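Probable transcriptional regulator (Pseudomonas aeruginosa, PDB 2ESN) probably regulates transcription as a LysR-type factor, binding DNA through a winged helix-turn-helix domain and sensing an unidentified small effector through a periplasmic-binding-protein-like domain. Local coordinates at residues L16-L21 and H72-V77; R23-G28 and G61-P66; L52-F57 and Q65-A70; R101-A106 and P128-R133; P117-R122 and G299-L304. All coordinates share one frame; numbering follows the deposited sequence.

Contact 1. Residues L16-L21 and H72-V77; sequences LVFDAL and HLAAAV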
# COMPACT_ATOMS: atom_id res chain seq x y z
N LEU C 16 29.16 13.03 18.51
CA LEU C 16 29.26 11.90 19.48
C LEU C 16 29.83 12.36 20.79
O LEU C 16 29.62 11.66 21.78
CB LEU C 16 30.21 10.79 19.02
CG LEU C 16 29.80 10.23 17.68
CD1 LEU C 16 30.98 9.47 17.21
CD2 LEU C 16 28.60 9.34 17.97
N VAL C 17 30.65 13.44 20.77
CA VAL C 17 31.27 14.00 22.00
C VAL C 17 30.17 14.73 22.75
O VAL C 17 29.96 14.53 23.96
CB VAL C 17 32.50 14.94 21.64
CG1 VAL C 17 32.98 15.67 22.83
CG2 VAL C 17 33.65 14.14 21.06
N PHE C 18 29.42 15.56 22.03
CA PHE C 18 28.23 16.17 22.57
C PHE C 18 27.31 15.14 23.25
O PHE C 18 26.87 15.36 24.37
CB PHE C 18 27.41 16.91 21.51
CG PHE C 18 26.22 17.64 22.09
CD1 PHE C 18 24.97 17.08 22.11
CD2 PHE C 18 26.37 18.91 22.69
CE1 PHE C 18 23.84 17.77 22.69
CE2 PHE C 18 25.24 19.61 23.24
CZ PHE C 18 23.99 19.02 23.22
N ASP C 19 26.95 14.09 22.53
CA ASP C 19 26.01 13.11 23.04
C ASP C 19 26.56 12.35 24.32
O ASP C 19 25.83 12.19 25.29
CB ASP C 19 25.71 12.11 21.93
CG ASP C 19 24.67 11.04 22.37
OD1 ASP C 19 25.07 9.89 22.63
OD2 ASP C 19 23.47 11.36 22.42
N ALA C 20 27.81 11.89 24.26
CA ALA C 20 28.47 11.25 25.40
C ALA C 20 28.54 12.18 26.64
O ALA C 20 28.28 11.73 27.78
CB ALA C 20 29.80 10.84 24.99
N LEU C 21 28.85 13.46 26.42
CA LEU C 21 28.98 14.40 27.51
C LEU C 21 27.58 14.69 28.07
O LEU C 21 27.44 14.91 29.27
CB LEU C 21 29.64 15.75 27.08
CG LEU C 21 30.59 16.54 28.02
CD1 LEU C 21 30.75 18.09 27.78
CD2 LEU C 21 30.54 16.13 29.54
N HIS C 72 17.92 21.47 24.21
CA HIS C 72 17.03 21.30 23.01
C HIS C 72 17.64 20.35 21.96
O HIS C 72 16.95 19.47 21.38
CB HIS C 72 16.71 22.66 22.35
CG HIS C 72 16.24 23.71 23.31
ND1 HIS C 72 15.72 23.42 24.56
CD2 HIS C 72 16.20 25.07 23.20
CE1 HIS C 72 15.39 24.55 25.17
NE2 HIS C 72 15.67 25.56 24.37
N LEU C 73 18.95 20.48 21.81
CA LEU C 73 19.72 19.75 20.80
C LEU C 73 19.99 18.28 21.15
O LEU C 73 20.20 17.47 20.25
CB LEU C 73 21.05 20.50 20.56
CG LEU C 73 22.04 19.93 19.52
CD1 LEU C 73 21.40 19.83 18.11
CD2 LEU C 73 23.26 20.81 19.47
N ALA C 74 19.96 17.92 22.44
CA ALA C 74 20.44 16.58 22.81
C ALA C 74 19.49 15.51 22.40
O ALA C 74 19.89 14.41 22.09
CB ALA C 74 20.73 16.47 24.36
N ALA C 75 18.21 15.86 22.37
CA ALA C 75 17.19 14.89 22.01
C ALA C 75 17.30 14.55 20.50
O ALA C 75 17.17 13.39 20.12
CB ALA C 75 15.84 15.47 22.33
N ALA C 76 17.44 15.59 19.68
CA ALA C 76 17.73 15.55 18.22
C ALA C 76 18.99 14.72 17.92
O ALA C 76 18.95 13.78 17.16
CB ALA C 76 17.92 17.05 17.75
N VAL C 77 20.10 15.01 18.62
CA VAL C 77 21.32 14.14 18.52
C VAL C 77 21.06 12.70 18.92
O VAL C 77 21.50 11.71 18.21
CB VAL C 77 22.50 14.73 19.30
CG1 VAL C 77 23.71 13.86 19.17
CG2 VAL C 77 22.82 16.07 18.72
O HOH W 1 22.19 13.62 23.28
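Phe-18 carries this meeting of two helices, its ring driven across the gap by a first torsion that sets CG anti to the backbone N (chi1 -176°). The ring presents different sides to three partners. Its edge meets the backbone of the facing helix, CE1 of Phe-18 lying 3.6 Å from CA of Ala-74 near the ring plane. Over one face sits CD2 of Leu-73, 4.2 Å from CZ of Phe-18 and offset toward the rim, while the Val-77 side chain crosses Phe-18 obliquely, its CG2 nearing CD1 of the ring. The axes of 16-21 and 72-77 pass 9.9 Å apart at 111°: helix 15-24 of the winged helix-turn-helix domain packs here on helix 68-87, the long linker helix typical of LysR-type regulators. Phe-18 also touches Leu-48 of helix 38-52. Asp-19 and Val-77 run antiparallel past one another, CB of Asp-19 being 3.8 Å from CG1 of Val-77. The carboxylate divides its work: OD1 forms a salt bridge with Arg-23, while a water donates to both Asp-19 OD2 and Ala-74 O, 2.7 Å from each. Val-77 packs in turn on Leu-84 of the second subunit.

Contact 2. Residues R23-G28 and G61-P66; sequences RHRNVG and GNRMQP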
# COMPACT_ATOMS: atom_id res chain seq x y z
N ARG C 23 24.92 12.67 28.31
CA ARG C 23 24.57 11.47 29.07
C ARG C 23 25.43 11.31 30.34
O ARG C 23 24.88 11.04 31.37
CB ARG C 23 24.70 10.22 28.19
CG ARG C 23 23.63 10.20 27.10
CD ARG C 23 23.64 8.92 26.29
NE ARG C 23 24.72 8.82 25.31
CZ ARG C 23 25.87 8.18 25.49
NH1 ARG C 23 26.14 7.58 26.64
NH2 ARG C 23 26.76 8.11 24.49
N HIS C 24 26.75 11.49 30.26
CA HIS C 24 27.63 11.25 31.39
C HIS C 24 27.72 12.43 32.30
O HIS C 24 27.90 12.23 33.47
CB HIS C 24 29.04 10.86 30.95
CG HIS C 24 29.09 9.52 30.30
ND1 HIS C 24 29.14 8.34 31.02
CD2 HIS C 24 29.03 9.15 28.99
CE1 HIS C 24 29.16 7.32 30.18
NE2 HIS C 24 29.11 7.78 28.94
N ARG C 25 27.57 13.65 31.76
CA ARG C 25 27.78 14.92 32.49
C ARG C 25 29.13 15.06 33.22
O ARG C 25 29.27 15.82 34.15
CB ARG C 25 26.57 15.28 33.38
CG ARG C 25 25.50 16.15 32.62
CD ARG C 25 24.41 15.28 32.27
NE ARG C 25 23.26 15.81 31.53
CZ ARG C 25 22.32 16.64 31.98
NH1 ARG C 25 22.44 17.29 33.12
NH2 ARG C 25 21.26 16.87 31.23
N ASN C 26 30.12 14.33 32.72
CA ASN C 26 31.43 14.25 33.29
C ASN C 26 32.39 13.91 32.13
O ASN C 26 32.12 12.98 31.35
CB ASN C 26 31.43 13.12 34.36
CG ASN C 26 32.80 12.82 34.88
OD1 ASN C 26 33.43 11.92 34.40
ND2 ASN C 26 33.30 13.61 35.81
N VAL C 27 33.47 14.66 32.00
CA VAL C 27 34.39 14.48 30.88
C VAL C 27 35.21 13.22 30.94
O VAL C 27 35.52 12.63 29.91
CB VAL C 27 35.32 15.74 30.54
CG1 VAL C 27 34.47 16.98 30.24
CG2 VAL C 27 36.31 16.04 31.64
N GLY C 28 35.57 12.78 32.15
CA GLY C 28 36.33 11.54 32.25
C GLY C 28 35.57 10.32 31.81
O GLY C 28 36.08 9.51 31.02
N GLY C 61 32.87 21.67 39.43
CA GLY C 61 33.59 20.55 39.96
C GLY C 61 33.99 19.68 38.81
O GLY C 61 34.75 20.12 37.95
N ASN C 62 33.49 18.44 38.80
CA ASN C 62 33.60 17.64 37.61
C ASN C 62 32.24 17.49 36.98
O ASN C 62 32.09 16.72 36.07
CB ASN C 62 34.26 16.27 37.90
CG ASN C 62 33.40 15.40 38.80
OD1 ASN C 62 32.18 15.50 38.82
ND2 ASN C 62 34.06 14.52 39.55
N ARG C 63 31.24 18.21 37.48
CA ARG C 63 29.91 18.06 36.95
C ARG C 63 29.70 19.04 35.74
O ARG C 63 29.90 20.22 35.88
CB ARG C 63 28.87 18.31 38.04
CG ARG C 63 27.59 18.88 37.59
CD ARG C 63 26.41 18.37 38.38
NE ARG C 63 25.74 17.40 37.51
CZ ARG C 63 25.55 16.10 37.74
NH1 ARG C 63 24.97 15.40 36.79
NH2 ARG C 63 25.92 15.53 38.90
N MET C 64 29.31 18.51 34.58
CA MET C 64 29.13 19.34 33.39
C MET C 64 27.66 19.59 33.17
O MET C 64 26.90 18.69 32.84
CB MET C 64 29.84 18.70 32.17
CG MET C 64 31.37 18.55 32.40
SD MET C 64 32.38 19.96 32.46
CE MET C 64 32.18 20.44 30.74
N GLN C 65 27.26 20.83 33.38
CA GLN C 65 25.89 21.22 33.32
C GLN C 65 25.57 21.87 31.96
O GLN C 65 26.18 22.89 31.62
CB GLN C 65 25.61 22.22 34.43
CG GLN C 65 24.14 22.58 34.56
CD GLN C 65 23.22 21.36 34.87
OE1 GLN C 65 23.61 20.39 35.59
NE2 GLN C 65 21.98 21.41 34.32
N PRO C 66 24.62 21.29 31.20
CA PRO C 66 24.23 21.72 29.87
C PRO C 66 23.54 23.09 29.89
O PRO C 66 22.69 23.33 30.74
CB PRO C 66 23.26 20.62 29.40
CG PRO C 66 22.83 19.89 30.59
CD PRO C 66 23.90 20.06 31.62
O HOH W 2 24.65 18.20 34.96
O HOH W 3 34.02 16.40 34.23
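In the winged helix-turn-helix domain, the turn between helices 15-24 and 27-34 is pinned to strand 63-66, the second strand of the wing. The backbone supplies the firmest bond: Met-64 N donates to Arg-25 O at 2.7 Å and 163°, approaching from above the carbonyl plane. Arg-25, with positive phi, ends helix 15-24 and brings that carbonyl round to the wing; Asn-26 N-caps the next helix, its OD1 accepting from Thr-29 N. This leaves ND2 of Asn-26 to make a weak bond of 3.3 Å to Asn-62 O, and a water bridges the same carbonyl to Val-27 N.

Apolar packing is modest: Val-27 crosses Met-64 obliquely, CG1 of Val-27 4.1 Å from CG of Met-64.

Charged groups gather at Arg-25, whose chain, bent at chi2 (103°), lays one face of its guanidinium over the Pro-66 ring, with NH2 3.5 Å from CG of Pro-66, while its NE bonds to Tyr-22 O and the group forms a cation-pi pair with Tyr-22. The like charge of the nearby Arg-63 guanidinium is probably eased by a shared water, which accepts from Arg-25 NH1 and Arg-63 NE and donates to Met-64 O and, at 2.5 Å, to Gln-65 OE1.

Contact 3. Residues L52-F57 and Q65-A70; sequences LDDELF and QPTQRA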
# COMPACT_ATOMS: atom_id res chain seq x y z
N LEU C 52 29.18 25.68 17.49
CA LEU C 52 27.80 25.95 17.87
C LEU C 52 27.73 27.30 18.46
O LEU C 52 26.63 27.79 18.81
CB LEU C 52 27.27 24.87 18.82
CG LEU C 52 27.14 23.55 18.06
CD1 LEU C 52 26.78 22.38 18.95
CD2 LEU C 52 26.09 23.69 16.91
N ASP C 53 28.91 27.93 18.56
CA ASP C 53 29.05 29.22 19.18
C ASP C 53 28.27 29.29 20.51
O ASP C 53 27.39 30.14 20.71
CB ASP C 53 28.60 30.33 18.22
CG ASP C 53 28.89 31.70 18.75
OD1 ASP C 53 29.94 31.89 19.40
OD2 ASP C 53 28.07 32.59 18.51
N ASP C 54 28.63 28.40 21.44
CA ASP C 54 27.95 28.27 22.72
C ASP C 54 28.90 27.41 23.59
O ASP C 54 29.66 26.58 23.05
CB ASP C 54 26.58 27.58 22.51
CG ASP C 54 25.67 27.59 23.79
OD1 ASP C 54 24.93 28.57 23.99
OD2 ASP C 54 25.67 26.61 24.58
N GLU C 55 28.85 27.65 24.90
CA GLU C 55 29.50 26.92 25.96
C GLU C 55 29.01 25.50 26.04
O GLU C 55 29.80 24.61 26.34
CB GLU C 55 29.22 27.56 27.34
CG GLU C 55 29.90 28.86 27.59
CD GLU C 55 31.40 28.84 27.25
OE1 GLU C 55 31.87 29.92 26.82
OE2 GLU C 55 32.11 27.79 27.41
N LEU C 56 27.70 25.33 25.88
CA LEU C 56 27.07 23.98 25.79
C LEU C 56 26.97 23.32 27.17
O LEU C 56 25.88 22.84 27.57
CB LEU C 56 27.87 23.03 24.85
CG LEU C 56 28.01 23.54 23.42
CD1 LEU C 56 28.78 22.56 22.61
CD2 LEU C 56 26.60 23.69 22.83
N PHE C 57 28.11 23.29 27.87
CA PHE C 57 28.18 22.79 29.25
C PHE C 57 29.05 23.71 30.10
O PHE C 57 30.15 24.03 29.70
CB PHE C 57 28.79 21.39 29.31
CG PHE C 57 28.08 20.35 28.45
CD1 PHE C 57 28.37 20.24 27.12
CD2 PHE C 57 27.09 19.53 29.00
CE1 PHE C 57 27.72 19.28 26.30
CE2 PHE C 57 26.42 18.56 28.21
CZ PHE C 57 26.74 18.44 26.86
N GLN C 65 27.26 20.83 33.38
CA GLN C 65 25.89 21.22 33.32
C GLN C 65 25.57 21.87 31.96
O GLN C 65 26.18 22.89 31.62
CB GLN C 65 25.61 22.22 34.43
CG GLN C 65 24.14 22.58 34.56
CD GLN C 65 23.22 21.36 34.87
OE1 GLN C 65 23.61 20.39 35.59
NE2 GLN C 65 21.98 21.41 34.32
N PRO C 66 24.62 21.29 31.20
CA PRO C 66 24.23 21.72 29.87
C PRO C 66 23.54 23.09 29.89
O PRO C 66 22.69 23.33 30.74
CB PRO C 66 23.26 20.62 29.40
CG PRO C 66 22.83 19.89 30.59
CD PRO C 66 23.90 20.06 31.62
N THR C 67 23.92 23.99 28.99
CA THR C 67 23.17 25.25 28.77
C THR C 67 21.77 24.85 28.27
O THR C 67 21.52 23.67 27.94
CB THR C 67 23.88 26.19 27.75
OG1 THR C 67 24.00 25.53 26.48
CG2 THR C 67 25.30 26.64 28.24
N GLN C 68 20.83 25.79 28.28
CA GLN C 68 19.42 25.51 27.91
C GLN C 68 19.28 25.19 26.40
O GLN C 68 18.50 24.34 25.99
CB GLN C 68 18.47 26.63 28.39
CG GLN C 68 19.13 28.01 28.69
CD GLN C 68 20.39 27.95 29.64
OE1 GLN C 68 21.45 28.52 29.33
NE2 GLN C 68 20.24 27.29 30.80
N ARG C 69 20.12 25.86 25.61
CA ARG C 69 20.38 25.50 24.21
C ARG C 69 20.70 24.04 24.03
O ARG C 69 20.06 23.36 23.23
CB ARG C 69 21.60 26.29 23.70
CG ARG C 69 21.58 27.75 24.07
CD ARG C 69 20.53 28.47 23.27
NE ARG C 69 20.67 28.16 21.86
CZ ARG C 69 21.67 28.59 21.09
NH1 ARG C 69 21.68 28.24 19.82
NH2 ARG C 69 22.65 29.34 21.58
N ALA C 70 21.75 23.59 24.74
CA ALA C 70 22.27 22.22 24.66
C ALA C 70 21.16 21.21 24.95
O ALA C 70 21.08 20.13 24.33
CB ALA C 70 23.44 22.04 25.60
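Phe-57 and Pro-66 face each other as an antiparallel, non-hydrogen-bonded pair whose CA atoms are 4.1 Å apart, at the open end of a two-stranded hairpin. One residue farther out, Thr-67 N donates to Leu-56 O at 2.7 Å and 156°, and reciprocal CA-H...O contacts, Pro-66 CA to Leu-56 O and Phe-57 CA to Gln-65 O, tighten the pair. Leading in, Asp-53 with positive phi is the C-prime residue of a Schellman motif that ends helix 38-52. Asp-54 then forms an Asx turn, its OD2 accepting from Leu-56 N from above the carboxylate plane. The hairpin is the wing of the winged helix-turn-helix domain, and the contact closes its base where linker helix 68-87 starts. CE2 of Phe-57 lies 4.0 Å from CB of Pro-66, the two crossing obliquely. Asp-54 and Thr-67 meet tip to tip: Thr-67 OG1, set between the backbone N and carbonyl carbon (chi1 60°), donates to the syn lone pair of Asp-54 OD2 at 2.8 Å. As N-cap, the same OG1 accepts a weak bond from Ala-70 N. OD1 of Asp-54 forms a 3.4 Å salt bridge with NH2 of Arg-69, itself in cation-pi contact with Trp-91 of the second subunit.

Contact 4. Residues R101-A106 and P128-R133; sequences RTFVFA and PGVRLR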
# COMPACT_ATOMS: atom_id res chain seq x y z
N ARG C 101 19.68 -9.28 19.11
CA ARG C 101 18.80 -9.15 17.98
C ARG C 101 17.48 -9.93 18.06
O ARG C 101 17.32 -10.87 18.88
CB ARG C 101 19.51 -9.35 16.66
CG ARG C 101 19.95 -10.67 16.36
CD ARG C 101 20.53 -10.59 14.97
NE ARG C 101 19.44 -10.66 14.00
CZ ARG C 101 19.45 -10.10 12.81
NH1 ARG C 101 20.50 -9.37 12.43
NH2 ARG C 101 18.38 -10.25 12.03
N THR C 102 16.54 -9.46 17.24
CA THR C 102 15.21 -10.03 17.10
C THR C 102 15.22 -10.62 15.71
O THR C 102 15.56 -9.94 14.75
CB THR C 102 14.15 -8.95 17.27
OG1 THR C 102 14.29 -8.37 18.56
CG2 THR C 102 12.69 -9.47 17.17
N PHE C 103 14.99 -11.94 15.63
CA PHE C 103 14.68 -12.64 14.41
C PHE C 103 13.17 -12.62 14.13
O PHE C 103 12.36 -12.87 15.05
CB PHE C 103 15.23 -14.07 14.45
CG PHE C 103 16.72 -14.11 14.48
CD1 PHE C 103 17.41 -13.94 15.69
CD2 PHE C 103 17.43 -14.27 13.31
CE1 PHE C 103 18.79 -13.92 15.75
CE2 PHE C 103 18.80 -14.28 13.33
CZ PHE C 103 19.50 -14.15 14.55
N VAL C 104 12.81 -12.29 12.89
CA VAL C 104 11.38 -12.14 12.51
C VAL C 104 11.04 -13.27 11.56
O VAL C 104 11.73 -13.46 10.56
CB VAL C 104 11.04 -10.76 11.86
CG1 VAL C 104 9.50 -10.66 11.46
CG2 VAL C 104 11.44 -9.60 12.78
N PHE C 105 10.07 -14.09 11.95
CA PHE C 105 9.67 -15.23 11.13
C PHE C 105 8.21 -15.03 10.74
O PHE C 105 7.43 -14.52 11.52
CB PHE C 105 9.74 -16.57 11.92
CG PHE C 105 11.13 -17.08 12.21
CD1 PHE C 105 11.58 -18.22 11.58
CD2 PHE C 105 11.93 -16.49 13.18
CE1 PHE C 105 12.87 -18.76 11.86
CE2 PHE C 105 13.21 -17.05 13.52
CZ PHE C 105 13.67 -18.17 12.82
N ALA C 106 7.88 -15.47 9.52
CA ALA C 106 6.54 -15.52 8.97
C ALA C 106 6.17 -16.91 9.26
O ALA C 106 6.96 -17.83 9.04
CB ALA C 106 6.56 -15.35 7.47
N PRO C 128 20.94 -15.97 25.29
CA PRO C 128 19.91 -15.45 26.19
C PRO C 128 19.39 -14.04 25.91
O PRO C 128 18.41 -13.62 26.52
CB PRO C 128 20.55 -15.55 27.58
CG PRO C 128 22.01 -15.81 27.35
CD PRO C 128 22.25 -16.18 25.95
N GLY C 129 20.02 -13.28 25.03
CA GLY C 129 19.43 -11.93 24.72
C GLY C 129 18.74 -11.94 23.36
O GLY C 129 18.19 -10.91 22.94
N VAL C 130 18.79 -13.08 22.66
CA VAL C 130 18.18 -13.20 21.32
C VAL C 130 16.65 -13.33 21.51
O VAL C 130 16.17 -14.07 22.42
CB VAL C 130 18.75 -14.39 20.53
CG1 VAL C 130 17.75 -14.88 19.46
CG2 VAL C 130 20.11 -14.06 19.87
N ARG C 131 15.91 -12.54 20.70
CA ARG C 131 14.47 -12.52 20.70
C ARG C 131 13.95 -13.01 19.40
O ARG C 131 14.64 -12.92 18.38
CB ARG C 131 13.95 -11.09 20.85
CG ARG C 131 14.18 -10.56 22.17
CD ARG C 131 14.98 -9.27 22.07
NE ARG C 131 15.77 -9.21 23.28
CZ ARG C 131 16.69 -8.30 23.61
NH1 ARG C 131 17.31 -8.45 24.79
NH2 ARG C 131 16.97 -7.28 22.80
N LEU C 132 12.72 -13.52 19.42
CA LEU C 132 12.02 -13.92 18.18
C LEU C 132 10.69 -13.22 18.06
O LEU C 132 10.00 -12.97 19.07
CB LEU C 132 11.83 -15.45 18.07
CG LEU C 132 12.89 -16.22 17.28
CD1 LEU C 132 14.23 -16.27 18.00
CD2 LEU C 132 12.44 -17.65 16.97
N ARG C 133 10.38 -12.83 16.82
CA ARG C 133 9.06 -12.22 16.49
C ARG C 133 8.40 -13.04 15.35
O ARG C 133 8.96 -13.21 14.24
CB ARG C 133 9.21 -10.77 16.09
CG ARG C 133 7.95 -9.95 16.28
CD ARG C 133 7.69 -9.23 15.01
NE ARG C 133 7.03 -7.94 15.16
CZ ARG C 133 5.77 -7.71 15.51
NH1 ARG C 133 4.89 -8.68 15.84
NH2 ARG C 133 5.38 -6.43 15.56
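Arg-101 opens the pairing with its carbonyl, which accepts from Arg-131 N at 2.8 Å in an almost straight bond of 178° lying in the carbonyl plane. Its side chain turns back, so that NE lies above one face of the Phe-103 ring, while NH2 forms a salt bridge with Asp-152. Thr-102 shares a face of the sheet with Arg-131 and Arg-133. OG1 sits beside the backbone N (chi1 -59°), which leaves CG2 of Thr-102 anti to it and 3.9 Å from CB of Arg-133. Phe-103 uses both its N and its O toward strand 131-133, reaching the residues before and after Leu-132; its O accepts from Arg-133 N at 2.7 Å, nearly along the C=O axis. On the other face its CD1 approaches CG1 of Val-130 at 3.9 Å. Val-104 lies alongside Arg-133. Phe-105 N closes the series on Arg-133 O, and its ring meets Leu-132 obliquely, CE2 of Phe-105 3.6 Å from CD2 of Leu-132. In this beta-alpha-beta crossover of the effector-binding domain, linking helix 109-126 packs on Leu-132, helix 293-303 on Phe-103 and Phe-105, strand 153-157 flanks strand 102-107, and a strand of the third subunit continues the sheet beyond Leu-132 and Arg-133.

Contact 5. Residues P117-R122 and G299-L304; sequences PPLMNR and GQLKGL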
# COMPACT_ATOMS: atom_id res chain seq x y z
N PRO C 117 9.00 -24.39 20.74
CA PRO C 117 9.34 -25.10 22.00
C PRO C 117 10.77 -25.63 22.05
O PRO C 117 11.48 -25.30 23.00
CB PRO C 117 8.26 -26.22 22.08
CG PRO C 117 6.96 -25.41 21.41
CD PRO C 117 7.69 -24.87 20.20
N PRO C 118 11.19 -26.44 21.05
CA PRO C 118 12.57 -26.91 21.14
C PRO C 118 13.63 -25.85 20.82
O PRO C 118 14.75 -25.91 21.36
CB PRO C 118 12.63 -28.08 20.14
CG PRO C 118 11.58 -27.77 19.08
CD PRO C 118 10.48 -27.00 19.87
N LEU C 119 13.31 -24.91 19.94
CA LEU C 119 14.27 -23.87 19.56
C LEU C 119 14.54 -23.00 20.77
O LEU C 119 15.69 -22.78 21.11
CB LEU C 119 13.70 -22.96 18.46
CG LEU C 119 14.64 -22.25 17.47
CD1 LEU C 119 14.16 -20.82 17.01
CD2 LEU C 119 16.20 -22.41 17.50
N MET C 120 13.50 -22.50 21.41
CA MET C 120 13.67 -21.64 22.55
C MET C 120 14.11 -22.37 23.83
O MET C 120 14.69 -21.77 24.72
CB MET C 120 12.47 -20.76 22.74
CG MET C 120 12.14 -19.85 21.45
SD MET C 120 13.43 -18.85 20.79
CE MET C 120 13.72 -17.79 22.08
N ASN C 121 13.85 -23.67 23.91
CA ASN C 121 14.38 -24.47 24.98
C ASN C 121 15.92 -24.35 24.99
O ASN C 121 16.51 -24.30 26.06
CB ASN C 121 14.00 -25.96 24.78
CG ASN C 121 14.56 -26.80 25.90
OD1 ASN C 121 14.13 -26.67 27.08
ND2 ASN C 121 15.63 -27.44 25.63
N ARG C 122 16.54 -24.41 23.81
CA ARG C 122 17.96 -24.26 23.65
C ARG C 122 18.37 -22.76 23.79
O ARG C 122 19.21 -22.40 24.61
CB ARG C 122 18.39 -24.81 22.28
CG ARG C 122 19.89 -24.61 22.01
CD ARG C 122 20.23 -24.78 20.51
NE ARG C 122 19.98 -26.15 20.07
CZ ARG C 122 20.19 -26.57 18.82
NH1 ARG C 122 20.60 -25.70 17.89
NH2 ARG C 122 19.95 -27.84 18.49
N GLY C 299 22.04 -22.64 10.77
CA GLY C 299 22.70 -23.77 11.44
C GLY C 299 22.02 -24.25 12.73
O GLY C 299 22.09 -25.44 13.07
N GLN C 300 21.36 -23.33 13.45
CA GLN C 300 20.63 -23.70 14.66
C GLN C 300 19.58 -24.77 14.38
O GLN C 300 19.57 -25.79 15.07
CB GLN C 300 20.02 -22.49 15.38
CG GLN C 300 21.01 -21.69 16.15
CD GLN C 300 21.84 -22.53 17.16
OE1 GLN C 300 21.31 -22.98 18.18
NE2 GLN C 300 23.14 -22.72 16.88
N LEU C 301 18.73 -24.56 13.37
CA LEU C 301 17.68 -25.54 13.04
C LEU C 301 18.23 -26.88 12.51
O LEU C 301 17.53 -27.90 12.52
CB LEU C 301 16.70 -24.97 12.05
CG LEU C 301 15.56 -24.14 12.65
CD1 LEU C 301 16.11 -22.99 13.44
CD2 LEU C 301 14.55 -23.65 11.57
N LYS C 302 19.51 -26.87 12.11
CA LYS C 302 20.07 -28.00 11.39
C LYS C 302 20.00 -29.24 12.21
O LYS C 302 19.28 -30.17 11.82
CB LYS C 302 21.48 -27.71 10.79
CG LYS C 302 21.35 -27.38 9.27
CD LYS C 302 22.44 -26.47 8.65
CE LYS C 302 22.02 -26.14 7.19
NZ LYS C 302 22.64 -24.89 6.51
N GLY C 303 20.65 -29.26 13.37
CA GLY C 303 20.54 -30.46 14.19
C GLY C 303 19.36 -30.47 15.17
O GLY C 303 19.18 -31.46 15.89
N LEU C 304 18.57 -29.38 15.21
CA LEU C 304 17.45 -29.26 16.17
C LEU C 304 16.50 -30.49 16.34
O LEU C 304 15.92 -30.94 15.37
CB LEU C 304 16.64 -27.98 15.88
CG LEU C 304 15.64 -27.60 16.98
CD1 LEU C 304 16.28 -27.20 18.36
CD2 LEU C 304 14.74 -26.52 16.46
O HOH W 4 22.09 -27.54 16.25
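Arg-122 and Gln-300 form the polar side of a helix-helix contact in the LysR effector-binding domain, where helix 109-126 of a beta-alpha-beta unit meets the C-terminal helix 293-303. NH1 of Arg-122 donates to Gln-300 OE1 at 2.8 Å and 164°. The oxygen lies in the guanidinium plane, yet the donor stands well above the plane of the amide carbonyl, the two flat groups being 82° apart. The same NH1 makes a weak bond to the backbone O of Gln-300, so one nitrogen holds both side chain and main chain of that residue.

Beneath this grip Leu-304 fills the gap between the helices. Its CG is anti to the backbone N (chi1 -168°), which helps to set CD1 over one guanidinium face of Arg-122, 3.7 Å from NH2, and near CB of Pro-118; CD2 packs against CB of Leu-119. Deeper still, CD2 of Leu-119 meets CD1 of Leu-301 at 4.1 Å.

Farther out, Leu-115 supports both Leu-301 and Leu-304, and Trp-173 of strand 168-183 backs Leu-301. In Arg-122 a bend at chi3 turns the guanidinium toward Gln-300, while the extended chi1 and chi2 place CD of Arg-122 3.1 Å from Gln-300 OE1.

How the contacts relate
Contacts 1, 2 and 3 knit one DNA-binding domain: contact 1 is its buried, largely apolar core, while contacts 2 and 3 are partly exposed and rely on carbonyls, caps and charged groups. Contacts 2 and 3 share Gln-65 and Pro-66, and Leu-21 of contact 1 packs against both Met-64 and Phe-57. Contacts 4 and 5 lie in the other domain, their centres at least 30 Å from those of the first three. Both are partly buried, contact 4 nearest the chain's centre; its regular strand pairing contrasts with side-chain packing and an arginine grip in contact 5, joined through Leu-132 against Leu-119. Contacts 1 and 3 meet the second subunit, 4 and 5 the third.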